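Local coordinates for pesticidal crystal protein Cry2Aa (Bacillus thuringiensis serovar kurstaki, PDB 1I5P) that binds midgut epithelial cells of mosquito and moth larvae and promotes their colloid-osmotic lysis, at residues L94-L105 with Y169-F177. Numbering follows the deposited sequence.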
loop_
_atom_site.group_PDB
_atom_site.type_symbol
_atom_site.label_atom_id
_atom_site.label_comp_id
_atom_site.label_asym_id
_atom_site.label_seq_id
_atom_site.Cartn_x
_atom_site.Cartn_y
_atom_site.Cartn_z
ATOM N N LEU A 94 17.877 9.880 -6.232
ATOM C CA LEU A 94 19.106 9.104 -6.113
ATOM C C LEU A 94 19.881 9.492 -4.871
ATOM O O LEU A 94 20.344 8.633 -4.123
ATOM C CB LEU A 94 20.008 9.316 -7.328
ATOM C CG LEU A 94 21.438 8.788 -7.125
ATOM C CD1 LEU A 94 21.433 7.258 -7.020
ATOM C CD2 LEU A 94 22.315 9.242 -8.275
ATOM N N ARG A 95 20.033 10.791 -4.650
ATOM C CA ARG A 95 20.786 11.240 -3.497
ATOM C C ARG A 95 20.119 10.960 -2.164
ATOM O O ARG A 95 20.797 10.644 -1.187
ATOM C CB ARG A 95 21.128 12.717 -3.662
ATOM C CG ARG A 95 22.011 12.943 -4.895
ATOM C CD ARG A 95 23.001 11.778 -5.061
ATOM N NE ARG A 95 24.037 11.993 -6.065
ATOM C CZ ARG A 95 25.255 12.458 -5.799
ATOM N NH1 ARG A 95 25.596 12.763 -4.557
ATOM N NH2 ARG A 95 26.141 12.601 -6.775
ATOM N N GLU A 96 18.797 11.062 -2.105
ATOM C CA GLU A 96 18.126 10.768 -0.846
ATOM C C GLU A 96 18.120 9.259 -0.624
ATOM O O GLU A 96 18.067 8.796 0.511
ATOM C CB GLU A 96 16.699 11.317 -0.840
ATOM C CG GLU A 96 16.642 12.837 -0.900
ATOM C CD GLU A 96 15.398 13.407 -0.249
ATOM O OE1 GLU A 96 15.260 13.271 0.981
ATOM O OE2 GLU A 96 14.559 13.994 -0.968
ATOM N N THR A 97 18.167 8.495 -1.712
ATOM C CA THR A 97 18.201 7.045 -1.605
ATOM C C THR A 97 19.582 6.663 -1.075
ATOM O O THR A 97 19.716 5.756 -0.253
ATOM C CB THR A 97 17.974 6.373 -2.974
ATOM O OG1 THR A 97 16.686 6.749 -3.479
ATOM C CG2 THR A 97 18.037 4.854 -2.845
ATOM N N GLU A 98 20.608 7.368 -1.552
ATOM C CA GLU A 98 21.974 7.117 -1.104
ATOM C C GLU A 98 22.062 7.385 0.389
ATOM O O GLU A 98 22.678 6.623 1.131
ATOM C CB GLU A 98 22.971 8.026 -1.838
ATOM C CG GLU A 98 23.333 7.560 -3.236
ATOM C CD GLU A 98 24.442 8.385 -3.881
ATOM O OE1 GLU A 98 25.057 7.890 -4.847
ATOM O OE2 GLU A 98 24.700 9.527 -3.438
ATOM N N GLN A 99 21.440 8.473 0.826
ATOM C CA GLN A 99 21.468 8.820 2.233
ATOM C C GLN A 99 20.686 7.811 3.068
ATOM O O GLN A 99 21.121 7.422 4.151
ATOM C CB GLN A 99 20.908 10.230 2.444
ATOM C CG GLN A 99 21.063 10.757 3.872
ATOM C CD GLN A 99 20.971 12.271 3.942
ATOM O OE1 GLN A 99 20.831 12.940 2.919
ATOM N NE2 GLN A 99 21.054 12.820 5.151
ATOM N N PHE A 100 19.536 7.379 2.556
ATOM C CA PHE A 100 18.698 6.416 3.265
ATOM C C PHE A 100 19.375 5.058 3.434
ATOM O O PHE A 100 19.365 4.490 4.520
ATOM C CB PHE A 100 17.364 6.212 2.533
ATOM C CG PHE A 100 16.433 5.249 3.232
ATOM C CD1 PHE A 100 15.785 5.619 4.406
ATOM C CD2 PHE A 100 16.228 3.966 2.733
ATOM C CE1 PHE A 100 14.944 4.730 5.074
ATOM C CE2 PHE A 100 15.389 3.064 3.393
ATOM C CZ PHE A 100 14.746 3.450 4.569
ATOM N N LEU A 101 19.960 4.543 2.359
ATOM C CA LEU A 101 20.608 3.237 2.410
ATOM C C LEU A 101 22.052 3.277 2.898
ATOM O O LEU A 101 22.628 2.244 3.239
ATOM C CB LEU A 101 20.570 2.587 1.025
ATOM C CG LEU A 101 19.183 2.337 0.433
ATOM C CD1 LEU A 101 19.335 1.787 -0.983
ATOM C CD2 LEU A 101 18.409 1.360 1.310
ATOM N N ASN A 102 22.619 4.477 2.938
ATOM C CA ASN A 102 24.007 4.671 3.330
ATOM C C ASN A 102 24.881 3.971 2.296
ATOM O O ASN A 102 25.894 3.358 2.627
ATOM C CB ASN A 102 24.284 4.113 4.732
ATOM C CG ASN A 102 25.664 4.498 5.250
ATOM O OD1 ASN A 102 26.251 5.484 4.804
ATOM N ND2 ASN A 102 26.180 3.731 6.210
ATOM N N GLN A 103 24.460 4.053 1.037
ATOM C CA GLN A 103 25.200 3.467 -0.077
ATOM C C GLN A 103 25.432 4.568 -1.100
ATOM O O GLN A 103 24.595 5.446 -1.285
ATOM C CB GLN A 103 24.415 2.329 -0.748
ATOM C CG GLN A 103 24.050 1.150 0.151
ATOM C CD GLN A 103 23.425 -0.011 -0.622
ATOM O OE1 GLN A 103 22.732 -0.853 -0.046
ATOM N NE2 GLN A 103 23.682 -0.066 -1.929
ATOM N N ARG A 104 26.575 4.518 -1.766
ATOM C CA ARG A 104 26.906 5.518 -2.765
ATOM C C ARG A 104 27.375 4.882 -4.059
ATOM O O ARG A 104 28.008 3.828 -4.051
ATOM C CB ARG A 104 27.996 6.450 -2.235
ATOM C CG ARG A 104 27.490 7.517 -1.283
ATOM C CD ARG A 104 27.849 8.891 -1.822
ATOM N NE ARG A 104 27.391 9.036 -3.200
ATOM C CZ ARG A 104 28.105 9.588 -4.176
ATOM N NH1 ARG A 104 29.322 10.055 -3.932
ATOM N NH2 ARG A 104 27.603 9.663 -5.403
ATOM N N LEU A 105 27.049 5.520 -5.176
ATOM C CA LEU A 105 27.475 5.022 -6.475
ATOM C C LEU A 105 28.926 5.434 -6.637
ATOM O O LEU A 105 29.364 6.400 -6.009
ATOM C CB LEU A 105 26.673 5.683 -7.595
ATOM C CG LEU A 105 25.179 5.411 -7.730
ATOM C CD1 LEU A 105 24.627 6.239 -8.888
ATOM C CD2 LEU A 105 24.946 3.931 -7.971
ATOM N N TYR A 169 24.914 -1.846 -7.748
ATOM C CA TYR A 169 24.087 -0.755 -7.246
ATOM C C TYR A 169 22.628 -0.914 -7.632
ATOM O O TYR A 169 21.901 0.073 -7.710
ATOM C CB TYR A 169 24.583 0.575 -7.798
ATOM C CG TYR A 169 26.079 0.729 -7.799
ATOM C CD1 TYR A 169 26.827 0.410 -8.931
ATOM C CD2 TYR A 169 26.752 1.202 -6.675
ATOM C CE1 TYR A 169 28.210 0.562 -8.944
ATOM C CE2 TYR A 169 28.139 1.353 -6.676
ATOM C CZ TYR A 169 28.857 1.034 -7.815
ATOM O OH TYR A 169 30.222 1.187 -7.838
ATOM N N GLN A 170 22.191 -2.146 -7.863
ATOM C CA GLN A 170 20.810 -2.370 -8.276
ATOM C C GLN A 170 19.765 -1.864 -7.288
ATOM O O GLN A 170 18.777 -1.262 -7.702
ATOM C CB GLN A 170 20.575 -3.853 -8.574
ATOM C CG GLN A 170 21.573 -4.437 -9.567
ATOM C CD GLN A 170 21.063 -5.689 -10.243
ATOM O OE1 GLN A 170 20.566 -6.605 -9.587
ATOM N NE2 GLN A 170 21.184 -5.739 -11.568
ATOM N N LEU A 171 19.975 -2.088 -5.993
ATOM C CA LEU A 171 19.003 -1.622 -5.005
ATOM C C LEU A 171 19.035 -0.104 -4.888
ATOM O O LEU A 171 17.995 0.546 -4.778
ATOM C CB LEU A 171 19.278 -2.229 -3.626
ATOM C CG LEU A 171 18.251 -1.853 -2.547
ATOM C CD1 LEU A 171 16.938 -2.615 -2.803
ATOM C CD2 LEU A 171 18.795 -2.197 -1.168
ATOM N N LEU A 172 20.237 0.458 -4.908
ATOM C CA LEU A 172 20.397 1.899 -4.800
ATOM C C LEU A 172 19.751 2.642 -5.965
ATOM O O LEU A 172 19.223 3.741 -5.795
ATOM C CB LEU A 172 21.886 2.248 -4.721
ATOM C CG LEU A 172 22.233 3.733 -4.593
ATOM C CD1 LEU A 172 21.325 4.386 -3.559
ATOM C CD2 LEU A 172 23.701 3.882 -4.198
ATOM N N LEU A 173 19.793 2.030 -7.142
ATOM C CA LEU A 173 19.232 2.623 -8.345
ATOM C C LEU A 173 17.782 2.214 -8.595
ATOM O O LEU A 173 17.131 2.742 -9.494
ATOM C CB LEU A 173 20.079 2.224 -9.553
ATOM C CG LEU A 173 21.527 2.724 -9.569
ATOM C CD1 LEU A 173 22.313 2.017 -10.664
ATOM C CD2 LEU A 173 21.533 4.231 -9.797
ATOM N N LEU A 174 17.274 1.278 -7.800
ATOM C CA LEU A 174 15.907 0.792 -7.994
ATOM C C LEU A 174 14.846 1.907 -8.099
ATOM O O LEU A 174 13.982 1.851 -8.976
ATOM C CB LEU A 174 15.535 -0.209 -6.899
ATOM C CG LEU A 174 14.382 -1.166 -7.238
ATOM C CD1 LEU A 174 14.684 -1.928 -8.537
ATOM C CD2 LEU A 174 14.162 -2.143 -6.088
ATOM N N PRO A 175 14.897 2.925 -7.221
ATOM C CA PRO A 175 13.902 3.998 -7.310
ATOM C C PRO A 175 13.975 4.670 -8.677
ATOM O O PRO A 175 12.959 4.904 -9.316
ATOM C CB PRO A 175 14.296 4.929 -6.163
ATOM C CG PRO A 175 14.821 3.970 -5.149
ATOM C CD PRO A 175 15.710 3.081 -6.003
ATOM N N LEU A 176 15.186 4.959 -9.136
ATOM C CA LEU A 176 15.359 5.594 -10.442
ATOM C C LEU A 176 14.872 4.673 -11.552
ATOM O O LEU A 176 14.182 5.110 -12.471
ATOM C CB LEU A 176 16.831 5.950 -10.678
ATOM C CG LEU A 176 17.463 7.077 -9.853
ATOM C CD1 LEU A 176 18.824 7.428 -10.450
ATOM C CD2 LEU A 176 16.564 8.312 -9.862
ATOM N N PHE A 177 15.226 3.396 -11.470
ATOM C CA PHE A 177 14.794 2.455 -12.493
ATOM C C PHE A 177 13.270 2.387 -12.539
ATOM O O PHE A 177 12.673 2.314 -13.611
ATOM C CB PHE A 177 15.363 1.055 -12.239
ATOM C CG PHE A 177 14.798 0.010 -13.163
ATOM C CD1 PHE A 177 15.237 -0.084 -14.481
ATOM C CD2 PHE A 177 13.755 -0.812 -12.745
ATOM C CE1 PHE A 177 14.644 -0.974 -15.370
ATOM C CE2 PHE A 177 13.154 -1.706 -13.625
ATOM C CZ PHE A 177 13.599 -1.786 -14.943
HETATM O O HOH W 1 22.678 -1.193 -4.235
#
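Leu-172 faces Thr-97 where helices 94-101 and 170-177 pass roughly antiparallel, 146° between their directions and axes 8.9 Å apart at closest approach; beyond the first helix, residues 103-105 run on past the start of the second. Leu-172 is a knob in a hole formed by Leu-94, Thr-97, Glu-98 and Leu-101. With CG anti to the backbone N (chi1 -180°), the side chain extends into the hole and its branches divide: CD1 presses on Thr-97 CG2 at a tight 3.4 Å, while CD2 meets the backbone O of Gln-103, also at 3.4 Å. Next to it, Leu-105 CD2 lies against CB and CG of Tyr-169, 3.4 Å from each, and Leu-105 CD1 touches Leu-173 CD2. Thr-97 OG1, hydrogen-bonded to Ile-93 O and Tyr-247 OH, meets Pro-175 CG tip to tip. At the other end Leu-176 CD1 packs on Leu-94 CB (3.8 Å).

Water 1 makes the polar link, accepting from Gln-103 NE2 (2.8 Å) and from Leu-172 N (3.0 Å), an amide in the helix's first turn. Glu-98 OE1 takes two bonds: Leu-105 N comes nearly straight (169°) from above the carboxylate plane, and Arg-104 NH2 meets the syn lone pair as part of a salt bridge. These would hold the chain after the helix where the methyls of Leu-105 reach Tyr-169, Leu-172 and Leu-173. With no direct hydrogen bond between them, the two segments of the toxin's N-terminal helical bundle are held mainly by interlocked, largely aliphatic side chains, with one water bridging Gln-103 and Leu-172.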